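Bpsl2520 (PDB 6F03) is of unknown molecular function but is a putative exported, all-helical antigen of Burkholderia pseudomallei that carries a DUF2059 family region. Local coordinates at residues A40-K43 with A44-D48; K86-N89 with D90-Q94; Y137-S140 with E141-L145. One frame throughout, in Å; residues are numbered along the deposited sequence. Where two conformers were deposited one is given.

Contact 1. Residues A40-K43 with A44-D48; sequences ADKK and AAIKD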
loop_
_atom_site.group_PDB
_atom_site.type_symbol
_atom_site.label_atom_id
_atom_site.label_comp_id
_atom_site.label_asym_id
_atom_site.label_seq_id
_atom_site.Cartn_x
_atom_site.Cartn_y
_atom_site.Cartn_z
ATOM N N ALA B 40 -28.396 -4.704 19.478
ATOM C CA ALA B 40 -27.910 -5.933 20.096
ATOM C C ALA B 40 -27.820 -7.086 19.095
ATOM O O ALA B 40 -26.827 -7.825 19.082
ATOM C CB ALA B 40 -28.815 -6.312 21.272
ATOM N N ASP B 41 -28.829 -7.243 18.233
ATOM C CA ASP B 41 -28.827 -8.377 17.320
ATOM C C ASP B 41 -27.779 -8.202 16.232
ATOM O O ASP B 41 -27.174 -9.187 15.786
ATOM C CB ASP B 41 -30.218 -8.571 16.704
ATOM C CG ASP B 41 -31.252 -8.993 17.734
ATOM O OD1 ASP B 41 -30.860 -9.650 18.730
ATOM O OD2 ASP B 41 -32.450 -8.651 17.556
ATOM N N LYS B 42 -27.529 -6.959 15.819
ATOM C CA LYS B 42 -26.457 -6.695 14.869
ATOM C C LYS B 42 -25.081 -6.920 15.500
ATOM O O LYS B 42 -24.195 -7.499 14.864
ATOM C CB LYS B 42 -26.584 -5.277 14.314
ATOM C CG LYS B 42 -25.654 -5.002 13.137
ATOM C CD LYS B 42 -26.060 -3.726 12.409
ATOM C CE LYS B 42 -25.304 -3.599 11.107
ATOM N NZ LYS B 42 -25.664 -2.365 10.358
ATOM N N LYS B 43 -24.884 -6.472 16.745
ATOM C CA LYS B 43 -23.610 -6.703 17.418
ATOM C C LYS B 43 -23.292 -8.194 17.500
ATOM O O LYS B 43 -22.178 -8.625 17.173
ATOM C CB LYS B 43 -23.626 -6.078 18.814
ATOM C CG LYS B 43 -22.279 -6.184 19.558
ATOM C CD LYS B 43 -22.322 -5.543 20.950
ATOM C CE LYS B 43 -21.059 -5.853 21.769
ATOM N NZ LYS B 43 -19.791 -5.302 21.215
ATOM N N ALA B 44 -24.264 -9.000 17.932
ATOM C CA ALA B 44 -24.022 -10.434 18.046
ATOM C C ALA B 44 -23.730 -11.059 16.691
ATOM O O ALA B 44 -22.933 -11.992 16.598
ATOM C CB ALA B 44 -25.218 -11.120 18.708
ATOM N N ALA B 45 -24.345 -10.557 15.625
ATOM C CA ALA B 45 -24.038 -11.099 14.304
ATOM C C ALA B 45 -22.617 -10.743 13.892
ATOM O O ALA B 45 -21.881 -11.587 13.364
ATOM C CB ALA B 45 -25.056 -10.586 13.277
ATOM N N ILE B 46 -22.198 -9.507 14.162
ATOM C CA ILE B 46 -20.848 -9.102 13.808
ATOM C C ILE B 46 -19.825 -9.882 14.616
ATOM O O ILE B 46 -18.769 -10.275 14.097
ATOM C CB ILE B 46 -20.678 -7.586 13.975
ATOM C CG1 ILE B 46 -21.483 -6.863 12.891
ATOM C CG2 ILE B 46 -19.219 -7.237 13.918
ATOM C CD1 ILE B 46 -21.669 -5.344 13.119
ATOM N N LYS B 47 -20.101 -10.107 15.895
ATOM C CA LYS B 47 -19.179 -10.908 16.687
ATOM C C LYS B 47 -18.951 -12.281 16.047
ATOM O O LYS B 47 -17.815 -12.763 15.998
ATOM C CB LYS B 47 -19.700 -11.029 18.122
ATOM C CG LYS B 47 -18.841 -11.892 19.036
ATOM C CD LYS B 47 -19.523 -12.047 20.374
ATOM C CE LYS B 47 -18.753 -12.957 21.298
ATOM N NZ LYS B 47 -19.696 -13.593 22.267
ATOM N N ASP B 48 -20.015 -12.932 15.557
ATOM C CA ASP B 48 -19.824 -14.201 14.856
ATOM C C ASP B 48 -19.064 -14.023 13.541
ATOM O O ASP B 48 -18.228 -14.863 13.188
ATOM C CB ASP B 48 -21.159 -14.900 14.625
ATOM C CG ASP B 48 -21.713 -15.522 15.903
ATOM O OD1 ASP B 48 -20.954 -15.603 16.898
ATOM O OD2 ASP B 48 -22.889 -15.956 15.905
#
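Lys42 and Ile46 meet one turn apart in the first turns of helix 40-52, and their i to i+4 pairing marks the packed side of this short alpha-helix. The side chains slant across each other, with Lys42 CG 4.0 Å from Ile46 CD1. Ile46 CG1 lies beside its own backbone N (chi1 -70°), which lays that branch back along the preceding turn, 3.4 Å from Lys42 O. The carbonyl is therefore covered by the isoleucine while it accepts from Ile46 N at 2.9 Å. Ile46 and Ala45 are buried: Ile142 of helix 139-150 packs on both, and Tyr130 and Ala134 of helix 119-136 add to the cover of Ile46. The extended Lys42 chain leaves the same face, and its NZ donates to the carbonyl oxygens of Ala134 and Tyr137.

The other side is looser. Ala40, Asp41, Ala44 and Lys47 are exposed, and what joins the two segments here is mainly backbone. Lys43, also exposed, makes a cation-pi contact with Tyr130. Of the four backbone bonds between the segments, Ala45 N to Asp41 O is the most bent, with 148° at the hydrogen, whereas Lys47 N reaches Lys43 O at 2.9 Å and 164°.

Contact 2. Residues K86-N89 with D90-Q94; sequences KTLN and DKQKQ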
loop_
_atom_site.group_PDB
_atom_site.type_symbol
_atom_site.label_atom_id
_atom_site.label_comp_id
_atom_site.label_asym_id
_atom_site.label_seq_id
_atom_site.Cartn_x
_atom_site.Cartn_y
_atom_site.Cartn_z
ATOM N N LYS B 86 17.246 24.286 19.182
ATOM C CA LYS B 86 17.450 25.711 19.414
ATOM C C LYS B 86 18.719 26.038 20.208
ATOM O O LYS B 86 18.883 27.185 20.630
ATOM C CB LYS B 86 16.215 26.265 20.136
ATOM C CG LYS B 86 14.973 26.355 19.260
ATOM C CD LYS B 86 13.720 26.643 20.087
ATOM C CE LYS B 86 12.468 26.688 19.201
ATOM N NZ LYS B 86 11.193 26.863 19.986
ATOM N N THR B 87 19.609 25.068 20.441
ATOM C CA THR B 87 20.864 25.319 21.145
ATOM C C THR B 87 22.112 25.233 20.273
ATOM O O THR B 87 23.083 25.950 20.537
ATOM C CB THR B 87 21.030 24.348 22.321
ATOM O OG1 THR B 87 21.099 23.006 21.835
ATOM C CG2 THR B 87 19.844 24.473 23.277
ATOM N N LEU B 88 22.119 24.373 19.258
ATOM C CA LEU B 88 23.307 24.111 18.454
ATOM C C LEU B 88 23.403 25.073 17.281
ATOM O O LEU B 88 22.400 25.373 16.626
ATOM C CB LEU B 88 23.292 22.676 17.922
ATOM C CG LEU B 88 23.281 21.501 18.894
ATOM C CD1 LEU B 88 23.089 20.196 18.133
ATOM C CD2 LEU B 88 24.603 21.468 19.664
ATOM N N ASN B 89 24.625 25.531 17.002
ATOM C CA ASN B 89 24.804 26.360 15.822
ATOM C C ASN B 89 24.893 25.462 14.590
ATOM O O ASN B 89 24.988 24.238 14.689
ATOM C CB ASN B 89 26.034 27.276 15.963
ATOM C CG ASN B 89 27.355 26.513 16.036
ATOM O OD1 ASN B 89 27.589 25.568 15.282
ATOM N ND2 ASN B 89 28.238 26.943 16.943
ATOM N N ASP B 90 24.871 26.089 13.416
ATOM C CA ASP B 90 24.690 25.329 12.184
ATOM C C ASP B 90 25.894 24.454 11.859
ATOM O O ASP B 90 25.740 23.414 11.208
ATOM C CB ASP B 90 24.386 26.286 11.035
ATOM C CG ASP B 90 23.017 26.931 11.169
ATOM O OD1 ASP B 90 22.104 26.296 11.759
ATOM O OD2 ASP B 90 22.854 28.078 10.698
ATOM N N LYS B 91 27.085 24.834 12.322
ATOM C CA LYS B 91 28.251 23.978 12.126
ATOM C C LYS B 91 28.208 22.754 13.039
ATOM O O LYS B 91 28.634 21.663 12.644
ATOM C CB LYS B 91 29.538 24.782 12.360
ATOM C CG LYS B 91 30.814 23.967 12.182
ATOM C CD LYS B 91 32.082 24.793 12.416
ATOM C CE LYS B 91 32.339 25.767 11.268
ATOM N NZ LYS B 91 32.457 25.064 9.951
ATOM N N GLN B 92 27.720 22.919 14.270
ATOM C CA GLN B 92 27.621 21.789 15.186
ATOM C C GLN B 92 26.570 20.787 14.721
ATOM O O GLN B 92 26.752 19.571 14.874
ATOM C CB GLN B 92 27.299 22.299 16.581
ATOM C CG GLN B 92 28.462 23.019 17.218
ATOM C CD GLN B 92 28.026 23.830 18.399
ATOM O OE1 GLN B 92 26.845 24.155 18.540
ATOM N NE2 GLN B 92 28.978 24.200 19.243
ATOM N N LYS B 93 25.465 21.283 14.157
ATOM C CA LYS B 93 24.434 20.400 13.628
ATOM C C LYS B 93 24.966 19.608 12.447
ATOM O O LYS B 93 24.799 18.386 12.386
ATOM C CB LYS B 93 23.196 21.213 13.212
ATOM C CG LYS B 93 22.403 21.842 14.363
ATOM C CD LYS B 93 21.195 22.617 13.844
ATOM C CE LYS B 93 20.349 23.154 14.993
ATOM N NZ LYS B 93 19.113 23.863 14.539
ATOM N N GLN B 94 25.672 20.280 11.537
ATOM C CA GLN B 94 26.196 19.603 10.360
ATOM C C GLN B 94 27.208 18.537 10.759
ATOM O O GLN B 94 27.256 17.465 10.149
ATOM C CB GLN B 94 26.827 20.639 9.422
ATOM C CG GLN B 94 27.107 20.155 8.014
ATOM C CD GLN B 94 25.822 19.916 7.237
ATOM O OE1 GLN B 94 25.449 18.779 6.954
ATOM N NE2 GLN B 94 25.126 21.007 6.900
#
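A capping box formed by Asn89 and Gln92 starts helix 90-111, just after the loop that follows helix 55-84. Asn89 is the N-cap: its OD1 accepts from Gln92 N at 2.8 Å, nearly in line with the side-chain C=O bond. The reciprocal bond, a fairly straight one, runs from Asn89 N to Gln92 OE1 at 3.0 Å; here the donor is tilted 31° out of the amide plane. Asn89 CG sits between its own N and carbonyl carbon (chi1 65°), a placement that turns OD1 over the first helical turn. The two amides end up stacked, their planes 20° apart and Asn89 ND2 3.4 Å from Gln92 CD. Asn89 O then takes Lys93 N at 3.0 Å, the first regular backbone bond of the helix.

Beside the box, Leu88, just before the cap, rests on the first turn. Its CB is 3.8 Å from Lys93 CG, and its CD2 reaches Gln92 OE1 at 3.7 Å. Val192 of the second subunit also packs on Leu88. The extended Lys93 chain passes the Leu88 carbonyl and gives its NZ to Asn85 O, back in the loop.

Two amide side chains thus satisfy each other's backbone N-H groups at an exposed helix start. Both acceptors are neutral amide oxygens, which means that the capping works by hydrogen bonds alone and brings no formal charge to the helix start.

Contact 3. Residues Y137-S140 with E141-L145; sequences YSTS and EIKDL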
loop_
_atom_site.group_PDB
_atom_site.type_symbol
_atom_site.label_atom_id
_atom_site.label_comp_id
_atom_site.label_asym_id
_atom_site.label_seq_id
_atom_site.Cartn_x
_atom_site.Cartn_y
_atom_site.Cartn_z
ATOM N N TYR B 137 -22.745 -2.697 6.229
ATOM C CA TYR B 137 -23.518 -3.910 6.000
ATOM C C TYR B 137 -24.734 -3.928 6.909
ATOM O O TYR B 137 -24.681 -3.480 8.057
ATOM C CB TYR B 137 -22.692 -5.174 6.260
ATOM C CG TYR B 137 -21.595 -5.486 5.250
ATOM C CD1 TYR B 137 -21.889 -5.848 3.942
ATOM C CD2 TYR B 137 -20.272 -5.464 5.624
ATOM C CE1 TYR B 137 -20.876 -6.161 3.031
ATOM C CE2 TYR B 137 -19.265 -5.775 4.732
ATOM C CZ TYR B 137 -19.554 -6.128 3.448
ATOM O OH TYR B 137 -18.509 -6.459 2.582
ATOM N N SER B 138 -25.829 -4.474 6.392
ATOM C CA SER B 138 -26.982 -4.708 7.241
ATOM C C SER B 138 -26.781 -5.990 8.049
ATOM O O SER B 138 -25.931 -6.825 7.733
ATOM C CB SER B 138 -28.259 -4.801 6.392
ATOM O OG SER B 138 -28.285 -6.022 5.649
ATOM N N THR B 139 -27.595 -6.144 9.096
ATOM C CA THR B 139 -27.566 -7.354 9.911
ATOM C C THR B 139 -27.760 -8.609 9.069
ATOM O O THR B 139 -27.087 -9.621 9.276
ATOM C CB THR B 139 -28.651 -7.287 10.991
ATOM O OG1 THR B 139 -28.476 -6.102 11.775
ATOM C CG2 THR B 139 -28.538 -8.478 11.919
ATOM N N SER B 140 -28.673 -8.574 8.111
ATOM C CA SER B 140 -28.891 -9.759 7.297
ATOM C C SER B 140 -27.707 -10.015 6.364
ATOM O O SER B 140 -27.367 -11.174 6.096
ATOM C CB SER B 140 -30.209 -9.613 6.521
ATOM O OG SER B 140 -30.409 -10.688 5.627
ATOM N N GLU B 141 -27.055 -8.959 5.876
ATOM C CA GLU B 141 -25.870 -9.166 5.044
ATOM C C GLU B 141 -24.709 -9.718 5.865
ATOM O O GLU B 141 -23.942 -10.560 5.387
ATOM C CB GLU B 141 -25.466 -7.864 4.357
ATOM C CG GLU B 141 -26.436 -7.416 3.255
ATOM C CD GLU B 141 -26.276 -5.942 2.867
ATOM O OE1 GLU B 141 -25.611 -5.188 3.614
ATOM O OE2 GLU B 141 -26.818 -5.536 1.816
ATOM N N ILE B 142 -24.563 -9.253 7.098
ATOM C CA ILE B 142 -23.540 -9.809 7.978
ATOM C C ILE B 142 -23.771 -11.302 8.202
ATOM O O ILE B 142 -22.817 -12.092 8.273
ATOM C CB ILE B 142 -23.484 -9.001 9.287
ATOM C CG1 ILE B 142 -22.951 -7.598 8.976
ATOM C CG2 ILE B 142 -22.633 -9.694 10.329
ATOM C CD1 ILE B 142 -23.279 -6.560 10.023
ATOM N N LYS B 143 -25.033 -11.715 8.347
ATOM C CA LYS B 143 -25.299 -13.139 8.530
ATOM C C LYS B 143 -24.999 -13.937 7.262
ATOM O O LYS B 143 -24.409 -15.025 7.339
ATOM C CB LYS B 143 -26.736 -13.358 8.997
ATOM C CG LYS B 143 -26.990 -12.870 10.420
ATOM C CD LYS B 143 -28.418 -13.227 10.858
ATOM C CE LYS B 143 -28.702 -12.762 12.276
ATOM N NZ LYS B 143 -30.148 -12.890 12.606
ATOM N N ASP B 144 -25.386 -13.422 6.087
ATOM C CA ASP B 144 -25.010 -14.089 4.839
ATOM C C ASP B 144 -23.491 -14.240 4.739
ATOM O O ASP B 144 -22.998 -15.290 4.320
ATOM C CB ASP B 144 -25.508 -13.323 3.612
ATOM C CG ASP B 144 -27.037 -13.313 3.470
ATOM O OD1 ASP B 144 -27.719 -14.124 4.125
ATOM O OD2 ASP B 144 -27.537 -12.462 2.692
ATOM N N LEU B 145 -22.738 -13.167 5.056
ATOM C CA LEU B 145 -21.283 -13.229 4.982
ATOM C C LEU B 145 -20.733 -14.332 5.868
ATOM O O LEU B 145 -19.809 -15.050 5.478
ATOM C CB LEU B 145 -20.654 -11.894 5.406
ATOM C CG LEU B 145 -20.714 -10.822 4.341
ATOM C CD1 LEU B 145 -20.161 -9.520 4.891
ATOM C CD2 LEU B 145 -19.906 -11.318 3.153
#
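Tyr137 lays its ring over the CD1 methyl of Leu145, two turns further on, just where a capping box of Ser138 and Glu141 opens helix 139-150. The methyl makes a CH-pi contact, 3.8 Å from the ring centroid and almost on the ring normal. Glu141 OE1 comes to the ring edge instead, 3.8 Å from Tyr137 CD1, with the carboxylate plane turned 88° from the ring. Ile142 CG1 packs against Tyr137 CB at 3.6 Å.

The box itself is built from two reciprocal bonds. Ser138 N donates to Glu141 OE1 at 2.9 Å and a nearly straight 171°, coming from above the carboxylate plane. In return Ser138 OG, held between its own N and carbonyl carbon (chi1 72°), accepts from Glu141 N at 3.2 Å. Glu141 folds back to its partner because CG lies beside its own N and the chain then runs extended.

Glu141 OE1 also forms a salt bridge with Lys156 of the second subunit, which would be expected to favour the charged carboxylate. Two more polar ends cross that interface: Tyr137 OH is hydrogen-bonded to OE1 of Gln161, and Asp144 OD2 to OG1 of Thr153, both of the second subunit. On the side facing helix 40-52, Ile142 packs on Leu49. There the isoleucine also covers the Ser138 carbonyl: Ser138 O accepts from Ile142 N at 2.9 Å, and Ile142 CG1 lies 3.3 Å from Ser138 O.

Contacts 1 and 3 adjoin, their centres about 10 Å apart, and pack helix 40-52 against helix 139-150; Lys42 CB lies 3.3 Å from Thr139 OG1, and Ala45 O 3.7 Å from Ile142 CG2. Both are partly buried. Contact 2 lies on the surface across the chain's centre, its centre about 58 Å and 60 Å from those of contacts 1 and 3. Chemistry does not simply follow place: contacts 2 and 3 each begin a helix with a capping box, one from two neutral amides, the other from a hydroxyl and a carboxylate bridged to the second subunit, whereas contact 1 joins its turns by backbone bonds and apolar cover, with a lysine reaching out to neighbouring carbonyls.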